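Local coordinates for endoglucanase (Thermotoga maritima, PDB 2FVG), which probably acts as a metal-dependent aminopeptidase of the M42 family that uses two divalent metal cations per subunit, in spite of its endoglucanase name, at residues P213-A224 / V295-Y306; L57-V65 / K164-L175. All coordinates share one frame; numbering follows the deposited sequence.

Contact 1. Residues P213-A224 / V295-Y306; sequences PTCAIVVETTTA and VPAGVISTPARY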
loop_
_atom_site.group_PDB
_atom_site.type_symbol
_atom_site.label_atom_id
_atom_site.label_comp_id
_atom_site.label_asym_id
_atom_site.label_seq_id
_atom_site.Cartn_x
_atom_site.Cartn_y
_atom_site.Cartn_z
ATOM N N PRO A 213 0.245 20.642 5.691
ATOM C CA PRO A 213 1.667 20.321 5.811
ATOM C C PRO A 213 2.565 21.240 4.992
ATOM O O PRO A 213 2.129 21.781 3.974
ATOM C CB PRO A 213 1.755 18.882 5.276
ATOM C CG PRO A 213 0.530 18.700 4.378
ATOM C CD PRO A 213 -0.502 19.678 4.848
ATOM N N THR A 214 3.807 21.427 5.437
ATOM C CA THR A 214 4.788 22.208 4.667
ATOM C C THR A 214 5.152 21.379 3.424
ATOM O O THR A 214 5.283 21.906 2.310
ATOM C CB THR A 214 6.045 22.517 5.526
ATOM O OG1 THR A 214 5.648 23.280 6.659
ATOM C CG2 THR A 214 7.075 23.310 4.764
ATOM N N CYS A 215 5.306 20.069 3.620
ATOM C CA CYS A 215 5.603 19.155 2.527
ATOM C C CYS A 215 5.279 17.725 2.919
ATOM O O CYS A 215 5.065 17.437 4.093
ATOM C CB CYS A 215 7.058 19.273 2.080
ATOM S SG CYS A 215 8.226 18.759 3.306
ATOM N N ALA A 216 5.277 16.839 1.928
ATOM C CA ALA A 216 4.897 15.445 2.096
ATOM C C ALA A 216 5.902 14.467 1.468
ATOM O O ALA A 216 6.603 14.796 0.509
ATOM C CB ALA A 216 3.497 15.239 1.459
ATOM N N ILE A 217 5.966 13.262 2.022
ATOM C CA ILE A 217 6.773 12.174 1.460
ATOM C C ILE A 217 5.746 11.075 1.258
ATOM O O ILE A 217 5.079 10.694 2.212
ATOM C CB ILE A 217 7.866 11.703 2.449
ATOM C CG1 ILE A 217 8.930 12.776 2.642
ATOM C CG2 ILE A 217 8.602 10.453 1.937
ATOM C CD1 ILE A 217 9.891 12.421 3.795
ATOM N N VAL A 218 5.544 10.623 0.020
ATOM C CA VAL A 218 4.636 9.509 -0.246
ATOM C C VAL A 218 5.495 8.231 -0.359
ATOM O O VAL A 218 6.468 8.188 -1.109
ATOM C CB VAL A 218 3.797 9.760 -1.541
ATOM C CG1 VAL A 218 2.813 8.653 -1.743
ATOM C CG2 VAL A 218 3.063 11.090 -1.435
ATOM N N VAL A 219 5.179 7.225 0.452
ATOM C CA VAL A 219 5.870 5.938 0.456
ATOM C C VAL A 219 5.014 4.943 -0.329
ATOM O O VAL A 219 3.911 4.578 0.102
ATOM C CB VAL A 219 6.111 5.449 1.891
ATOM C CG1 VAL A 219 6.867 4.112 1.908
ATOM C CG2 VAL A 219 6.963 6.505 2.668
ATOM N N GLU A 220 5.498 4.556 -1.506
ATOM C CA GLU A 220 4.790 3.609 -2.347
ATOM C C GLU A 220 5.635 2.379 -2.644
ATOM O O GLU A 220 6.792 2.256 -2.181
ATOM C CB GLU A 220 4.368 4.278 -3.652
ATOM C CG GLU A 220 3.310 5.353 -3.433
ATOM C CD GLU A 220 2.784 5.967 -4.712
ATOM O OE1 GLU A 220 3.445 5.805 -5.775
ATOM O OE2 GLU A 220 1.705 6.625 -4.646
ATOM N N THR A 221 5.022 1.463 -3.374
ATOM C CA THR A 221 5.642 0.252 -3.866
ATOM C C THR A 221 5.446 0.345 -5.377
ATOM O O THR A 221 4.373 0.740 -5.846
ATOM C CB THR A 221 5.007 -1.000 -3.244
ATOM O OG1 THR A 221 5.168 -0.937 -1.819
ATOM C CG2 THR A 221 5.710 -2.270 -3.732
ATOM N N THR A 222 6.506 0.108 -6.143
ATOM C CA THR A 222 6.427 0.210 -7.603
ATOM C C THR A 222 6.660 -1.201 -8.135
ATOM O O THR A 222 7.708 -1.782 -7.868
ATOM C CB THR A 222 7.462 1.238 -8.170
ATOM O OG1 THR A 222 7.380 1.267 -9.600
ATOM C CG2 THR A 222 8.907 0.884 -7.764
ATOM N N THR A 223 5.690 -1.747 -8.872
ATOM C CA THR A 223 5.789 -3.129 -9.316
ATOM C C THR A 223 6.103 -3.299 -10.795
ATOM O O THR A 223 5.396 -2.778 -11.661
ATOM C CB THR A 223 4.502 -3.981 -8.956
ATOM O OG1 THR A 223 4.120 -3.785 -7.581
ATOM C CG2 THR A 223 4.770 -5.475 -9.175
ATOM N N ALA A 224 7.168 -4.047 -11.063
ATOM C CA ALA A 224 7.608 -4.377 -12.417
ATOM C C ALA A 224 7.154 -5.788 -12.821
ATOM O O ALA A 224 6.810 -6.617 -11.976
ATOM C CB ALA A 224 9.138 -4.266 -12.502
ATOM N N VAL A 295 0.863 20.370 -2.148
ATOM C CA VAL A 295 2.053 20.786 -1.418
ATOM C C VAL A 295 3.282 20.092 -2.018
ATOM O O VAL A 295 3.160 19.022 -2.602
ATOM C CB VAL A 295 1.950 20.490 0.116
ATOM C CG1 VAL A 295 0.718 21.169 0.687
ATOM C CG2 VAL A 295 1.952 18.979 0.429
ATOM N N PRO A 296 4.465 20.711 -1.892
ATOM C CA PRO A 296 5.708 20.114 -2.374
ATOM C C PRO A 296 5.824 18.707 -1.810
ATOM O O PRO A 296 5.656 18.513 -0.618
ATOM C CB PRO A 296 6.775 20.986 -1.714
ATOM C CG PRO A 296 6.136 22.308 -1.614
ATOM C CD PRO A 296 4.706 22.016 -1.249
ATOM N N ALA A 297 6.091 17.722 -2.658
ATOM C CA ALA A 297 6.199 16.352 -2.186
ATOM C C ALA A 297 7.339 15.599 -2.819
ATOM O O ALA A 297 7.870 15.999 -3.856
ATOM C CB ALA A 297 4.885 15.609 -2.419
ATOM N N GLY A 298 7.727 14.515 -2.163
ATOM C CA GLY A 298 8.701 13.581 -2.672
ATOM C C GLY A 298 7.998 12.230 -2.692
ATOM O O GLY A 298 7.008 12.014 -1.958
ATOM N N VAL A 299 8.458 11.332 -3.560
ATOM C CA VAL A 299 7.919 9.971 -3.603
ATOM C C VAL A 299 9.090 9.006 -3.519
ATOM O O VAL A 299 10.092 9.155 -4.238
ATOM C CB VAL A 299 7.106 9.684 -4.890
ATOM C CG1 VAL A 299 6.513 8.280 -4.859
ATOM C CG2 VAL A 299 5.994 10.708 -5.082
ATOM N N ILE A 300 8.977 8.047 -2.610
ATOM C CA ILE A 300 9.962 7.000 -2.410
ATOM C C ILE A 300 9.257 5.641 -2.533
ATOM O O ILE A 300 8.206 5.409 -1.919
ATOM C CB ILE A 300 10.628 7.165 -1.050
ATOM C CG1 ILE A 300 11.396 8.491 -1.033
ATOM C CG2 ILE A 300 11.620 6.049 -0.789
ATOM C CD1 ILE A 300 11.850 8.912 0.337
ATOM N N SER A 301 9.815 4.750 -3.342
ATOM C CA SER A 301 9.181 3.466 -3.554
ATOM C C SER A 301 10.081 2.266 -3.302
ATOM O O SER A 301 11.267 2.263 -3.661
ATOM C CB SER A 301 8.685 3.376 -5.003
ATOM O OG SER A 301 7.827 4.440 -5.322
ATOM N N THR A 302 9.504 1.253 -2.679
ATOM C CA THR A 302 10.147 -0.035 -2.533
ATOM C C THR A 302 9.867 -0.780 -3.859
ATOM O O THR A 302 8.721 -0.859 -4.301
ATOM C CB THR A 302 9.560 -0.824 -1.338
ATOM O OG1 THR A 302 9.770 -0.067 -0.148
ATOM C CG2 THR A 302 10.270 -2.202 -1.161
ATOM N N PRO A 303 10.916 -1.290 -4.526
ATOM C CA PRO A 303 10.688 -2.063 -5.761
ATOM C C PRO A 303 9.969 -3.384 -5.464
ATOM O O PRO A 303 10.162 -3.965 -4.403
ATOM C CB PRO A 303 12.116 -2.381 -6.255
ATOM C CG PRO A 303 13.009 -1.433 -5.532
ATOM C CD PRO A 303 12.347 -1.179 -4.198
ATOM N N ALA A 304 9.136 -3.833 -6.396
ATOM C CA ALA A 304 8.463 -5.123 -6.296
ATOM C C ALA A 304 8.460 -5.674 -7.715
ATOM O O ALA A 304 8.561 -4.912 -8.663
ATOM C CB ALA A 304 7.021 -4.943 -5.797
ATOM N N ARG A 305 8.352 -6.989 -7.869
ATOM C CA ARG A 305 8.255 -7.593 -9.191
ATOM C C ARG A 305 7.150 -8.633 -9.172
ATOM O O ARG A 305 7.130 -9.479 -8.285
ATOM C CB ARG A 305 9.595 -8.245 -9.578
ATOM C CG ARG A 305 9.582 -8.940 -10.925
ATOM C CD ARG A 305 10.992 -9.182 -11.484
ATOM N NE ARG A 305 10.926 -9.710 -12.856
ATOM C CZ ARG A 305 11.407 -10.888 -13.272
ATOM N NH1 ARG A 305 12.083 -11.702 -12.457
ATOM N NH2 ARG A 305 11.258 -11.230 -14.540
ATOM N N TYR A 306 6.250 -8.619 -10.152
ATOM C CA TYR A 306 5.194 -9.647 -10.171
ATOM C C TYR A 306 5.758 -11.042 -10.374
ATOM O O TYR A 306 6.789 -11.223 -11.018
ATOM C CB TYR A 306 4.086 -9.373 -11.212
ATOM C CG TYR A 306 3.166 -8.204 -10.853
ATOM C CD1 TYR A 306 2.364 -8.237 -9.699
ATOM C CD2 TYR A 306 3.084 -7.074 -11.677
ATOM C CE1 TYR A 306 1.520 -7.159 -9.364
ATOM C CE2 TYR A 306 2.242 -5.992 -11.358
ATOM C CZ TYR A 306 1.465 -6.040 -10.201
ATOM O OH TYR A 306 0.636 -4.969 -9.899
HETATM O O HOH W 1 7.228 0.812 0.368
HETATM O O HOH W 2 5.488 4.821 -7.168
#
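I217 and I300 meet on the closely packed face of a parallel strand pair, where CG2 of I217 lies 3.9 Å from CD1 of I300. Further along this face CG2 of T221 rests 3.6 Å from the methyl CB of A304. Helix 316-332 packs here, I326 reaching both V219 and I300. Along the pair ten backbone hydrogen bonds alternate between 213-224 and 295-306, nearly straight from V218 N to G298 O (2.8 Å, 172° at the hydrogen) and more bent from A304 N to T222 O. On the face that bears E220 and S301, one water donates to E220 OE1 (2.7 Å) and also hydrogen-bonds S301 OG. The remaining carboxylate oxygen, OE2, is held by H61 NE2. The looser side is the partly exposed C-terminal end, where T223 keeps OG1 beside its own backbone N (chi1 -48°); this swings CG2 over the middle of the Y306 ring, 3.2 Å from the centroid and 8° off the ring normal, a CH-pi contact. An alanine in place of Y306 would remove the ring and would probably leave T223 CG2 without its aromatic seat and the strand end less firmly packed. The pairing belongs to the central sheet of a zinc-exopeptidase-like alpha/beta fold, and its strand 215-224 carries E220, a predicted ligand of the first zinc ion.

Contact 2. Residues L57-V65 / K164-L175; sequences LVSAHMDEV and KAFDDRAGCSVL. With EDO (1,2-ethanediol), chain C.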
loop_
_atom_site.group_PDB
_atom_site.type_symbol
_atom_site.label_atom_id
_atom_site.label_comp_id
_atom_site.label_asym_id
_atom_site.label_seq_id
_atom_site.Cartn_x
_atom_site.Cartn_y
_atom_site.Cartn_z
ATOM N N LEU A 57 4.319 15.592 6.360
ATOM C CA LEU A 57 3.306 14.548 6.170
ATOM C C LEU A 57 3.956 13.343 5.473
ATOM O O LEU A 57 4.595 13.502 4.437
ATOM C CB LEU A 57 2.186 15.107 5.307
ATOM C CG LEU A 57 1.118 14.183 4.711
ATOM C CD1 LEU A 57 0.313 13.519 5.770
ATOM C CD2 LEU A 57 0.196 14.991 3.803
ATOM N N VAL A 58 3.809 12.144 6.029
ATOM C CA VAL A 58 4.389 10.937 5.410
ATOM C C VAL A 58 3.229 9.979 5.216
ATOM O O VAL A 58 2.581 9.623 6.187
ATOM C CB VAL A 58 5.489 10.316 6.305
ATOM C CG1 VAL A 58 6.088 9.049 5.659
ATOM C CG2 VAL A 58 6.593 11.333 6.572
ATOM N N SER A 59 2.934 9.556 3.988
ATOM C CA SER A 59 1.758 8.688 3.833
ATOM C C SER A 59 1.916 7.353 3.064
ATOM O O SER A 59 2.807 7.205 2.236
ATOM C CB SER A 59 0.595 9.493 3.246
ATOM O OG SER A 59 0.869 9.824 1.917
ATOM N N ALA A 60 1.016 6.406 3.354
ATOM C CA ALA A 60 0.960 5.113 2.664
ATOM C C ALA A 60 -0.518 4.731 2.511
ATOM O O ALA A 60 -1.340 5.169 3.311
ATOM C CB ALA A 60 1.723 4.072 3.442
ATOM N N HIS A 61 -0.852 3.917 1.509
ATOM C CA HIS A 61 -2.246 3.505 1.266
ATOM C C HIS A 61 -2.533 2.139 1.823
ATOM O O HIS A 61 -1.756 1.195 1.643
ATOM C CB HIS A 61 -2.536 3.469 -0.238
ATOM C CG HIS A 61 -1.717 4.449 -1.008
ATOM N ND1 HIS A 61 -1.775 5.810 -0.779
ATOM C CD2 HIS A 61 -0.808 4.272 -1.992
ATOM C CE1 HIS A 61 -0.938 6.427 -1.596
ATOM N NE2 HIS A 61 -0.346 5.518 -2.349
HETATM N N MSE A 62 -3.666 2.037 2.490
HETATM C CA MSE A 62 -4.102 0.799 3.084
HETATM C C MSE A 62 -4.878 -0.102 2.164
HETATM O O MSE A 62 -4.997 -1.295 2.442
HETATM C CB MSE A 62 -4.983 1.097 4.288
HETATM C CG MSE A 62 -4.234 1.739 5.415
HETATM SE SE MSE A 62 -5.379 1.917 7.039
HETATM C CE MSE A 62 -6.698 3.280 6.428
ATOM N N ASP A 63 -5.432 0.450 1.090
ATOM C CA ASP A 63 -6.306 -0.332 0.210
ATOM C C ASP A 63 -5.603 -1.218 -0.817
ATOM O O ASP A 63 -4.452 -0.967 -1.191
ATOM C CB ASP A 63 -7.380 0.556 -0.472
ATOM C CG ASP A 63 -6.797 1.637 -1.376
ATOM O OD1 ASP A 63 -5.760 2.264 -1.001
ATOM O OD2 ASP A 63 -7.410 1.877 -2.457
ATOM N N GLU A 64 -6.320 -2.245 -1.274
ATOM C CA GLU A 64 -5.809 -3.153 -2.291
ATOM C C GLU A 64 -6.898 -3.383 -3.349
ATOM O O GLU A 64 -8.057 -3.056 -3.138
ATOM C CB GLU A 64 -5.363 -4.476 -1.633
ATOM C CG GLU A 64 -6.526 -5.290 -1.050
ATOM C CD GLU A 64 -6.085 -6.529 -0.276
ATOM O OE1 GLU A 64 -5.464 -7.448 -0.864
ATOM O OE2 GLU A 64 -6.388 -6.590 0.925
ATOM N N VAL A 65 -6.523 -3.933 -4.495
ATOM C CA VAL A 65 -7.488 -4.274 -5.526
ATOM C C VAL A 65 -8.342 -5.476 -5.088
ATOM O O VAL A 65 -7.869 -6.349 -4.346
ATOM C CB VAL A 65 -6.788 -4.531 -6.887
ATOM C CG1 VAL A 65 -7.770 -5.086 -7.924
ATOM C CG2 VAL A 65 -6.231 -3.228 -7.402
ATOM N N LYS A 164 0.676 -10.913 -1.455
ATOM C CA LYS A 164 -0.168 -9.994 -2.173
ATOM C C LYS A 164 -0.171 -8.641 -1.485
ATOM O O LYS A 164 0.339 -8.485 -0.359
ATOM C CB LYS A 164 -1.601 -10.535 -2.248
ATOM C CG LYS A 164 -2.310 -10.489 -0.903
ATOM C CD LYS A 164 -3.751 -10.754 -1.058
ATOM C CE LYS A 164 -4.487 -10.697 0.264
ATOM N NZ LYS A 164 -4.628 -9.341 0.835
ATOM N N ALA A 165 -0.777 -7.680 -2.180
ATOM C CA ALA A 165 -0.994 -6.309 -1.722
ATOM C C ALA A 165 0.268 -5.631 -1.198
ATOM O O ALA A 165 0.164 -4.739 -0.364
ATOM C CB ALA A 165 -2.071 -6.271 -0.654
ATOM N N PHE A 166 1.440 -6.013 -1.689
ATOM C CA PHE A 166 2.681 -5.317 -1.249
ATOM C C PHE A 166 2.552 -3.824 -1.625
ATOM O O PHE A 166 3.126 -2.936 -0.978
ATOM C CB PHE A 166 3.933 -5.952 -1.834
ATOM C CG PHE A 166 4.397 -7.217 -1.118
ATOM C CD1 PHE A 166 4.076 -7.457 0.211
ATOM C CD2 PHE A 166 5.259 -8.105 -1.764
ATOM C CE1 PHE A 166 4.555 -8.604 0.872
ATOM C CE2 PHE A 166 5.754 -9.256 -1.111
ATOM C CZ PHE A 166 5.408 -9.497 0.207
ATOM N N ASP A 167 1.796 -3.577 -2.688
ATOM C CA ASP A 167 1.381 -2.225 -3.094
ATOM C C ASP A 167 -0.030 -2.019 -2.481
ATOM O O ASP A 167 -1.023 -2.525 -3.038
ATOM C CB ASP A 167 1.294 -2.157 -4.617
ATOM C CG ASP A 167 0.695 -0.845 -5.122
ATOM O OD1 ASP A 167 0.711 0.175 -4.391
ATOM O OD2 ASP A 167 0.212 -0.842 -6.271
ATOM N N ASP A 168 -0.147 -1.301 -1.354
ATOM C CA ASP A 168 0.957 -0.628 -0.648
ATOM C C ASP A 168 1.106 -1.075 0.827
ATOM O O ASP A 168 1.513 -0.295 1.717
ATOM C CB ASP A 168 0.755 0.897 -0.745
ATOM C CG ASP A 168 2.011 1.698 -0.409
ATOM O OD1 ASP A 168 3.134 1.137 -0.495
ATOM O OD2 ASP A 168 1.871 2.899 -0.045
ATOM N N ARG A 169 0.835 -2.347 1.102
ATOM C CA ARG A 169 1.010 -2.830 2.470
ATOM C C ARG A 169 2.488 -2.789 2.886
ATOM O O ARG A 169 2.771 -2.712 4.082
ATOM C CB ARG A 169 0.367 -4.208 2.687
ATOM C CG ARG A 169 -1.163 -4.245 2.328
ATOM C CD ARG A 169 -2.137 -3.690 3.427
ATOM N NE ARG A 169 -3.486 -3.482 2.886
ATOM C CZ ARG A 169 -4.380 -4.443 2.684
ATOM N NH1 ARG A 169 -4.098 -5.709 2.972
ATOM N NH2 ARG A 169 -5.565 -4.140 2.195
ATOM N N ALA A 170 3.437 -2.812 1.935
ATOM C CA ALA A 170 4.865 -2.697 2.340
ATOM C C ALA A 170 5.139 -1.267 2.806
ATOM O O ALA A 170 5.911 -1.049 3.731
ATOM C CB ALA A 170 5.822 -3.073 1.191
ATOM N N GLY A 171 4.516 -0.291 2.139
ATOM C CA GLY A 171 4.634 1.116 2.519
ATOM C C GLY A 171 4.088 1.357 3.920
ATOM O O GLY A 171 4.721 2.054 4.729
ATOM N N CYS A 172 2.940 0.760 4.226
ATOM C CA CYS A 172 2.326 0.842 5.570
ATOM C C CYS A 172 3.250 0.237 6.620
ATOM O O CYS A 172 3.431 0.797 7.701
ATOM C CB CYS A 172 1.013 0.070 5.640
ATOM S SG CYS A 172 -0.372 0.711 4.682
ATOM N N SER A 173 3.826 -0.914 6.286
ATOM C CA SER A 173 4.727 -1.638 7.173
ATOM C C SER A 173 5.988 -0.800 7.469
ATOM O O SER A 173 6.481 -0.759 8.605
ATOM C CB SER A 173 5.070 -2.983 6.513
ATOM O OG SER A 173 5.986 -3.722 7.294
ATOM N N VAL A 174 6.490 -0.126 6.443
ATOM C CA VAL A 174 7.639 0.757 6.570
ATOM C C VAL A 174 7.365 1.835 7.612
ATOM O O VAL A 174 8.211 2.092 8.448
ATOM C CB VAL A 174 8.037 1.426 5.232
ATOM C CG1 VAL A 174 9.161 2.452 5.449
ATOM C CG2 VAL A 174 8.499 0.391 4.243
ATOM N N LEU A 175 6.181 2.450 7.550
ATOM C CA LEU A 175 5.788 3.522 8.469
ATOM C C LEU A 175 5.681 3.021 9.884
ATOM O O LEU A 175 6.174 3.665 10.799
ATOM C CB LEU A 175 4.472 4.168 8.050
ATOM C CG LEU A 175 4.431 4.820 6.659
ATOM C CD1 LEU A 175 3.248 5.749 6.587
ATOM C CD2 LEU A 175 5.701 5.584 6.361
HETATM C C1 EDO C . -3.411 -7.408 -4.072
HETATM O O1 EDO C . -4.785 -7.681 -4.326
HETATM C C2 EDO C . -2.603 -7.844 -5.288
HETATM O O2 EDO C . -1.222 -7.954 -4.936
HETATM O O HOH W 3 -2.381 -1.229 0.531
HETATM O O HOH W 4 -3.323 -4.005 -4.560
#
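E64 turns CG in between its backbone N and carbonyl carbon (chi1 67°) and then extends, while R169 folds at its second torsion (chi2 -81°) and K164 bends at its last, so that both cations arrive at one carboxylate. K164 NZ takes the syn lone pair of E64 OE1 at 2.7 Å. R169 NH2 instead comes to OE2 from above the carboxylate plane at 2.9 Å, the guanidinium standing almost square to it (88°). That guanidinium is fixed in rotation by a second grip: NE (2.7 Å) and NH2 (2.9 Å) both donate to the backbone O of M62, which lies near its plane. Outside partners complete the buried network, G12 N donating to E64 OE2 and K164 NZ reaching M10 O. Nearer the strand, H61 N donates to D168 OD2 in a long bond of 3.3 Å, on the anti side and tilted out of the carboxylate plane, and CB of A60 sits 3.6 Å from C172 N, tight against the helix backbone at G171. The peptide bond between D167 and D168 is cis, a feature known from related zinc exopeptidases, where the preceding aspartate bridges two metals; D167 is predicted to do so here, and H61 to bind the first zinc ion. At the far end V58 CG1 meets L175 CD2 at 3.6 Å. Helix 166-180 thus packs over strand 55-61, running roughly antiparallel to it, with L175 also touching F193 and V219 on the two flanking strands, while V20 of helix 18-28 packs on M62 and R169.

Overall arrangement
Both segments of contact 2 precede those of contact 1 in the sequence, and the centres of the two contacts are about 10 Å apart. They share the large mixed sheet: strand 55-61 of contact 2 is the parallel neighbour of strand 215-224 of contact 1, joined to it by probable hydrogen bonds from I217 N to L57 O (2.8 Å) and from V219 N to S59 O (3.0 Å). Contact 2 adds helix 166-180 to this sheet, and T221 OG1 ties the two together through F166 O and D168 OD1. H61, D167 and E220, predicted metal ligands from three separate segments, are thereby brought together where the end of strand 55-61, the start of helix 166-180 and the middle of strand 215-224 meet.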